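Local coordinates for protein glucosamine kinase (Streptacidiphilus jiangxiensis, PDB 6HWJ) that catalyses the magnesium-dependent transfer of phosphate from ATP to D-glucosamine, giving D-glucosamine 6-phosphate, and phosphorylates glucose to a lesser extent, at residues Glu162-Trp167 with Arg312-Asp317; Ala186-Ala191 with Gln305-Asp310. One frame throughout, in Å; residues are numbered along the deposited sequence.

Contact 1 (Glu162-Trp167 with Arg312-Asp317); sequences EMPRPW and RYAVVD. With MG (magnesium ion), chain C; MG (magnesium ion), chain F.
A single backbone hydrogen bond joins Val315 to Glu162: Val315 N donates to Glu162 O over 2.9 Å, close to straight (165°). The same oxygen also receives a CA-H...O contact from Ala314 CA at 3.3 Å.

Apolar packing continues along Met163 and Pro164. The methyl of Ala314 sits against the backbone of Met163, while Met163 CB lies 4.2 Å from Val315 CG1 and its extended side chain runs off to Leu155 of helix 148-157. Pro164 and Val316 cross at about a right angle; Val316 CG1, anti to the carbonyl carbon (chi1 -60°), is the branch that meets Pro164 CG, at 3.6 Å.

At the other end, Glu162 and Tyr313 run side by side, carboxylate and ring planes 87° apart; the carboxylate makes a salt bridge with Arg228, and the ring meets Trp197 edge-to-face.

Beyond the packing, Asp317 bridges two magnesium ions, OD2 on one and OD1 on the other, both at 2.2 Å. The chemistry thus ties the chain leading into strand 166-172 to strand 312-315 just before this metal ligand, and apolar packing lies between a salt-bridged Glu162 at one end and the metal-binding Asp317 at the other.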
loop_
_atom_site.group_PDB
_atom_site.type_symbol
_atom_site.label_atom_id
_atom_site.label_comp_id
_atom_site.label_asym_id
_atom_site.label_seq_id
_atom_site.Cartn_x
_atom_site.Cartn_y
_atom_site.Cartn_z
ATOM N N GLU A 162 -14.797 -2.486 -2.666
ATOM C CA GLU A 162 -13.860 -3.341 -3.400
ATOM C C GLU A 162 -12.526 -3.410 -2.657
ATOM O O GLU A 162 -11.478 -2.995 -3.128
ATOM C CB GLU A 162 -13.697 -2.841 -4.826
ATOM C CG GLU A 162 -14.897 -3.198 -5.694
ATOM C CD GLU A 162 -14.813 -2.590 -7.063
ATOM O OE1 GLU A 162 -14.336 -3.277 -7.986
ATOM O OE2 GLU A 162 -15.214 -1.416 -7.197
ATOM N N MET A 163 -12.626 -3.941 -1.440
ATOM C CA MET A 163 -11.521 -4.169 -0.531
ATOM C C MET A 163 -11.988 -5.210 0.489
ATOM O O MET A 163 -13.192 -5.375 0.679
ATOM C CB MET A 163 -11.108 -2.872 0.176
ATOM C CG MET A 163 -12.208 -2.229 0.976
ATOM S SD MET A 163 -11.654 -0.764 1.898
ATOM C CE MET A 163 -13.192 -0.147 2.519
ATOM N N PRO A 164 -11.072 -5.910 1.153
ATOM C CA PRO A 164 -11.500 -6.796 2.247
ATOM C C PRO A 164 -12.372 -5.999 3.205
ATOM O O PRO A 164 -12.004 -4.896 3.625
ATOM C CB PRO A 164 -10.186 -7.241 2.895
ATOM C CG PRO A 164 -9.130 -7.011 1.864
ATOM C CD PRO A 164 -9.607 -5.791 1.082
ATOM N N ARG A 165 -13.561 -6.526 3.500
ATOM C CA ARG A 165 -14.490 -5.778 4.320
ATOM C C ARG A 165 -13.809 -5.380 5.638
ATOM O O ARG A 165 -13.258 -6.241 6.327
ATOM C CB ARG A 165 -15.751 -6.603 4.618
ATOM C CG ARG A 165 -16.768 -5.831 5.461
ATOM C CD ARG A 165 -17.672 -6.756 6.252
ATOM N NE ARG A 165 -18.771 -7.282 5.450
ATOM C CZ ARG A 165 -19.979 -6.729 5.365
ATOM N NH1 ARG A 165 -20.904 -7.296 4.607
ATOM N NH2 ARG A 165 -20.260 -5.616 6.026
ATOM N N PRO A 166 -13.821 -4.103 6.009
ATOM C CA PRO A 166 -13.267 -3.713 7.307
ATOM C C PRO A 166 -14.199 -4.114 8.432
ATOM O O PRO A 166 -15.412 -3.906 8.357
ATOM C CB PRO A 166 -13.134 -2.190 7.198
ATOM C CG PRO A 166 -14.222 -1.813 6.269
ATOM C CD PRO A 166 -14.317 -2.930 5.252
ATOM N N TRP A 167 -13.610 -4.699 9.473
ATOM C CA TRP A 167 -14.290 -4.995 10.719
ATOM C C TRP A 167 -14.021 -3.952 11.788
ATOM O O TRP A 167 -14.931 -3.572 12.526
ATOM C CB TRP A 167 -13.836 -6.358 11.261
ATOM C CG TRP A 167 -14.347 -7.553 10.512
ATOM C CD1 TRP A 167 -14.605 -7.642 9.176
ATOM C CD2 TRP A 167 -14.642 -8.840 11.070
ATOM N NE1 TRP A 167 -15.043 -8.902 8.865
ATOM C CE2 TRP A 167 -15.078 -9.661 10.008
ATOM C CE3 TRP A 167 -14.580 -9.375 12.362
ATOM C CZ2 TRP A 167 -15.442 -10.986 10.194
ATOM C CZ3 TRP A 167 -14.960 -10.694 12.558
ATOM C CH2 TRP A 167 -15.388 -11.487 11.479
ATOM N N ARG A 312 -14.738 -10.880 -8.072
ATOM C CA ARG A 312 -14.701 -9.777 -7.123
ATOM C C ARG A 312 -13.273 -9.262 -6.986
ATOM O O ARG A 312 -12.335 -10.065 -6.846
ATOM C CB ARG A 312 -15.220 -10.231 -5.757
ATOM C CG ARG A 312 -16.700 -10.572 -5.733
ATOM C CD ARG A 312 -17.105 -11.102 -4.376
ATOM N NE ARG A 312 -18.537 -10.957 -4.131
ATOM C CZ ARG A 312 -19.471 -11.784 -4.599
ATOM N NH1 ARG A 312 -20.750 -11.564 -4.318
ATOM N NH2 ARG A 312 -19.128 -12.823 -5.348
ATOM N N TYR A 313 -13.116 -7.932 -7.029
ATOM C CA TYR A 313 -11.820 -7.275 -6.906
ATOM C C TYR A 313 -11.707 -6.581 -5.553
ATOM O O TYR A 313 -12.671 -5.970 -5.084
ATOM C CB TYR A 313 -11.628 -6.233 -8.028
ATOM C CG TYR A 313 -11.522 -6.836 -9.402
ATOM C CD1 TYR A 313 -12.628 -7.367 -10.042
ATOM C CD2 TYR A 313 -10.299 -6.892 -10.051
ATOM C CE1 TYR A 313 -12.525 -7.936 -11.320
ATOM C CE2 TYR A 313 -10.183 -7.445 -11.318
ATOM C CZ TYR A 313 -11.286 -7.948 -11.947
ATOM O OH TYR A 313 -11.132 -8.514 -13.195
ATOM N N ALA A 314 -10.524 -6.654 -4.940
ATOM C CA ALA A 314 -10.305 -6.092 -3.609
ATOM C C ALA A 314 -8.913 -5.475 -3.546
ATOM O O ALA A 314 -7.926 -6.175 -3.759
ATOM C CB ALA A 314 -10.448 -7.185 -2.539
ATOM N N VAL A 315 -8.835 -4.175 -3.245
ATOM C CA VAL A 315 -7.552 -3.481 -3.134
ATOM C C VAL A 315 -7.068 -3.585 -1.694
ATOM O O VAL A 315 -7.867 -3.549 -0.738
ATOM C CB VAL A 315 -7.660 -2.022 -3.605
ATOM C CG1 VAL A 315 -8.733 -1.278 -2.851
ATOM C CG2 VAL A 315 -6.282 -1.308 -3.420
ATOM N N VAL A 316 -5.755 -3.765 -1.527
ATOM C CA VAL A 316 -5.143 -3.854 -0.205
ATOM C C VAL A 316 -3.886 -2.991 -0.176
ATOM O O VAL A 316 -3.500 -2.401 -1.185
ATOM C CB VAL A 316 -4.802 -5.301 0.176
ATOM C CG1 VAL A 316 -6.047 -6.152 0.202
ATOM C CG2 VAL A 316 -3.816 -5.881 -0.819
ATOM N N ASP A 317 -3.262 -2.913 1.011
ATOM C CA ASP A 317 -1.927 -2.314 1.195
ATOM C C ASP A 317 -1.978 -0.791 1.109
ATOM O O ASP A 317 -1.563 -0.205 0.107
ATOM C CB ASP A 317 -0.972 -2.895 0.145
ATOM C CG ASP A 317 0.504 -2.733 0.532
ATOM O OD1 ASP A 317 0.814 -1.877 1.383
ATOM O OD2 ASP A 317 1.345 -3.478 -0.036
HETATM MG MG MG C . 1.290 -5.129 -1.459
HETATM MG MG MG F . 2.845 -1.595 2.162
HETATM O O HOH W 1 3.664 -2.673 0.514
HETATM O O HOH W 2 1.347 -6.680 -3.033
HETATM O O HOH W 3 -0.257 -6.295 -0.813
HETATM O O HOH W 4 2.326 -6.652 -0.311
HETATM O O HOH W 5 2.662 -0.148 0.519
#

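Contact 2 (Ala186-Ala191 with Gln305-Asp310); sequences AYLPGA and QILRAD. With MG (magnesium ion), chain C.
Leu307, on strand 306-309, meets both Leu188 and Ala191, its CB turned toward the loop that follows strand 179-186. Its CG is anti to the carbonyl carbon (chi1 -52°), and chi2 of 175° carries one methyl outward: Leu307 CD1 comes to 4.3 Å from Leu188 CD1, a loose methyl-to-methyl contact. Leu188 has a similar pair of torsions, so two leucines of like conformation approach through single branches. Nearer the backbone, Leu307 CB lies 4.1 Å from Ala191 CB.

Ala309, the next residue on this side of the strand, places its methyl 3.3 Å from Gly190 O and 4.4 Å from Ala191 CB. Between them, Arg308 points away from the loop; its guanidinium forms a salt bridge with Asp201 and a hydrogen bond with Tyr313. The type I turn from Leu188 to Ala191 brings both its end residues to the strand.

Just before the strand, Gln305 bends at chi2 (-70°), and its OE1 binds a magnesium ion at 2.1 Å; NE2 is held by the carbonyl of Asp300, a glucosamine-binding residue, which would favour the amide orientation that presents oxygen to the metal. Since Ala186, Tyr187 and Leu188 are inferred to bind ATP, the contact sets a probable nucleotide-binding loop beside a strand that directly follows a magnesium ligand. No hydrogen bond crosses between the two segments, so the loop rests on the strand through van der Waals packing of two leucines, two alanines and one carbonyl, and the backbone pairing begins just after it, where Leu192 of strand 192-193 is hydrogen-bonded to Arg308.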
loop_
_atom_site.group_PDB
_atom_site.type_symbol
_atom_site.label_atom_id
_atom_site.label_comp_id
_atom_site.label_asym_id
_atom_site.label_seq_id
_atom_site.Cartn_x
_atom_site.Cartn_y
_atom_site.Cartn_z
ATOM N N ALA A 186 -11.730 -8.513 6.606
ATOM C CA ALA A 186 -12.163 -9.835 6.202
ATOM C C ALA A 186 -10.989 -10.622 5.645
ATOM O O ALA A 186 -10.079 -10.061 5.020
ATOM C CB ALA A 186 -13.269 -9.738 5.153
ATOM N N TYR A 187 -10.989 -11.917 5.928
ATOM C CA TYR A 187 -10.016 -12.863 5.393
ATOM C C TYR A 187 -10.540 -13.402 4.064
ATOM O O TYR A 187 -11.691 -13.819 3.982
ATOM C CB TYR A 187 -9.824 -14.009 6.399
ATOM C CG TYR A 187 -8.865 -15.112 5.993
ATOM C CD1 TYR A 187 -7.643 -14.816 5.413
ATOM C CD2 TYR A 187 -9.174 -16.445 6.236
ATOM C CE1 TYR A 187 -6.759 -15.825 5.070
ATOM C CE2 TYR A 187 -8.297 -17.457 5.900
ATOM C CZ TYR A 187 -7.091 -17.140 5.320
ATOM O OH TYR A 187 -6.210 -18.137 4.973
ATOM N N LEU A 188 -9.683 -13.406 3.044
ATOM C CA LEU A 188 -10.036 -13.840 1.693
ATOM C C LEU A 188 -9.131 -15.002 1.307
ATOM O O LEU A 188 -8.181 -14.822 0.534
ATOM C CB LEU A 188 -9.900 -12.672 0.717
ATOM C CG LEU A 188 -10.691 -11.398 1.071
ATOM C CD1 LEU A 188 -10.524 -10.340 0.002
ATOM C CD2 LEU A 188 -12.158 -11.714 1.243
ATOM N N PRO A 189 -9.418 -16.216 1.790
ATOM C CA PRO A 189 -8.442 -17.311 1.626
ATOM C C PRO A 189 -8.195 -17.702 0.176
ATOM O O PRO A 189 -7.062 -18.049 -0.178
ATOM C CB PRO A 189 -9.070 -18.474 2.426
ATOM C CG PRO A 189 -10.540 -18.190 2.432
ATOM C CD PRO A 189 -10.660 -16.661 2.450
ATOM N N GLY A 190 -9.205 -17.644 -0.671
ATOM C CA GLY A 190 -9.035 -18.056 -2.058
ATOM C C GLY A 190 -8.768 -16.928 -3.032
ATOM O O GLY A 190 -9.337 -16.914 -4.130
ATOM N N ALA A 191 -7.884 -15.997 -2.664
ATOM C CA ALA A 191 -7.675 -14.774 -3.429
ATOM C C ALA A 191 -6.208 -14.638 -3.828
ATOM O O ALA A 191 -5.312 -14.735 -2.985
ATOM C CB ALA A 191 -8.120 -13.547 -2.622
ATOM N N GLN A 305 -1.452 -5.089 -5.814
ATOM C CA GLN A 305 -2.249 -4.666 -4.673
ATOM C C GLN A 305 -3.724 -5.001 -4.867
ATOM O O GLN A 305 -4.555 -4.591 -4.054
ATOM C CB GLN A 305 -2.113 -3.166 -4.433
ATOM C CG GLN A 305 -0.682 -2.621 -4.449
ATOM C CD GLN A 305 0.130 -3.064 -3.255
ATOM O OE1 GLN A 305 -0.060 -4.166 -2.719
ATOM N NE2 GLN A 305 1.049 -2.192 -2.810
ATOM N N ILE A 306 -4.070 -5.696 -5.949
ATOM C CA ILE A 306 -5.467 -6.026 -6.250
ATOM C C ILE A 306 -5.640 -7.533 -6.154
ATOM O O ILE A 306 -5.054 -8.289 -6.944
ATOM C CB ILE A 306 -5.899 -5.522 -7.639
ATOM C CG1 ILE A 306 -5.565 -4.032 -7.817
ATOM C CG2 ILE A 306 -7.402 -5.774 -7.825
ATOM C CD1 ILE A 306 -6.369 -3.082 -6.943
ATOM N N LEU A 307 -6.466 -7.964 -5.207
ATOM C CA LEU A 307 -6.876 -9.352 -5.108
ATOM C C LEU A 307 -8.118 -9.585 -5.966
ATOM O O LEU A 307 -8.987 -8.716 -6.053
ATOM C CB LEU A 307 -7.171 -9.707 -3.660
ATOM C CG LEU A 307 -6.049 -9.351 -2.680
ATOM C CD1 LEU A 307 -6.495 -9.625 -1.247
ATOM C CD2 LEU A 307 -4.781 -10.104 -2.996
ATOM N N ARG A 308 -8.189 -10.760 -6.605
ATOM C CA ARG A 308 -9.349 -11.140 -7.399
ATOM C C ARG A 308 -9.756 -12.566 -7.074
ATOM O O ARG A 308 -8.908 -13.461 -7.049
ATOM C CB ARG A 308 -9.070 -11.014 -8.906
ATOM C CG ARG A 308 -10.316 -11.153 -9.736
ATOM C CD ARG A 308 -10.061 -10.955 -11.204
ATOM N NE ARG A 308 -9.463 -12.118 -11.840
ATOM C CZ ARG A 308 -9.140 -12.175 -13.130
ATOM N NH1 ARG A 308 -8.595 -13.266 -13.625
ATOM N NH2 ARG A 308 -9.378 -11.138 -13.922
ATOM N N ALA A 309 -11.046 -12.773 -6.813
ATOM C CA ALA A 309 -11.609 -14.109 -6.658
ATOM C C ALA A 309 -13.081 -14.086 -7.055
ATOM O O ALA A 309 -13.834 -13.218 -6.610
ATOM C CB ALA A 309 -11.461 -14.604 -5.208
ATOM N N ASP A 310 -13.487 -15.040 -7.883
ATOM C CA ASP A 310 -14.896 -15.177 -8.283
ATOM C C ASP A 310 -15.454 -13.871 -8.862
ATOM O O ASP A 310 -16.603 -13.501 -8.624
ATOM C CB ASP A 310 -15.752 -15.630 -7.104
ATOM C CG ASP A 310 -15.190 -16.848 -6.412
ATOM O OD1 ASP A 310 -14.797 -17.804 -7.110
ATOM O OD2 ASP A 310 -15.126 -16.828 -5.169
HETATM MG MG MG C . 1.290 -5.129 -1.459
HETATM O O HOH W 2 1.347 -6.680 -3.033
HETATM O O HOH W 3 -0.257 -6.295 -0.813
HETATM O O HOH W 4 2.326 -6.652 -0.311
#

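Overall arrangement
Contacts 1 and 2 lie with their centres about 8 Å apart and share the hairpin of strands 306-309 and 312-315, neighbours in one antiparallel sheet. Ala314 O and Leu307 N, 2.7 Å apart, probably hydrogen-bond across it, while Arg165 O and Ala186 N, at 2.8 Å, probably link the other two segments. Contact 1 is the more buried and includes a direct backbone bond; contact 2 is at the surface, beside the inferred ATP site, and depends on sparse apolar touches. Asp317 of the first and Gln305 of the second bind the same magnesium ion, so the hairpin brings both ligands to one metal site.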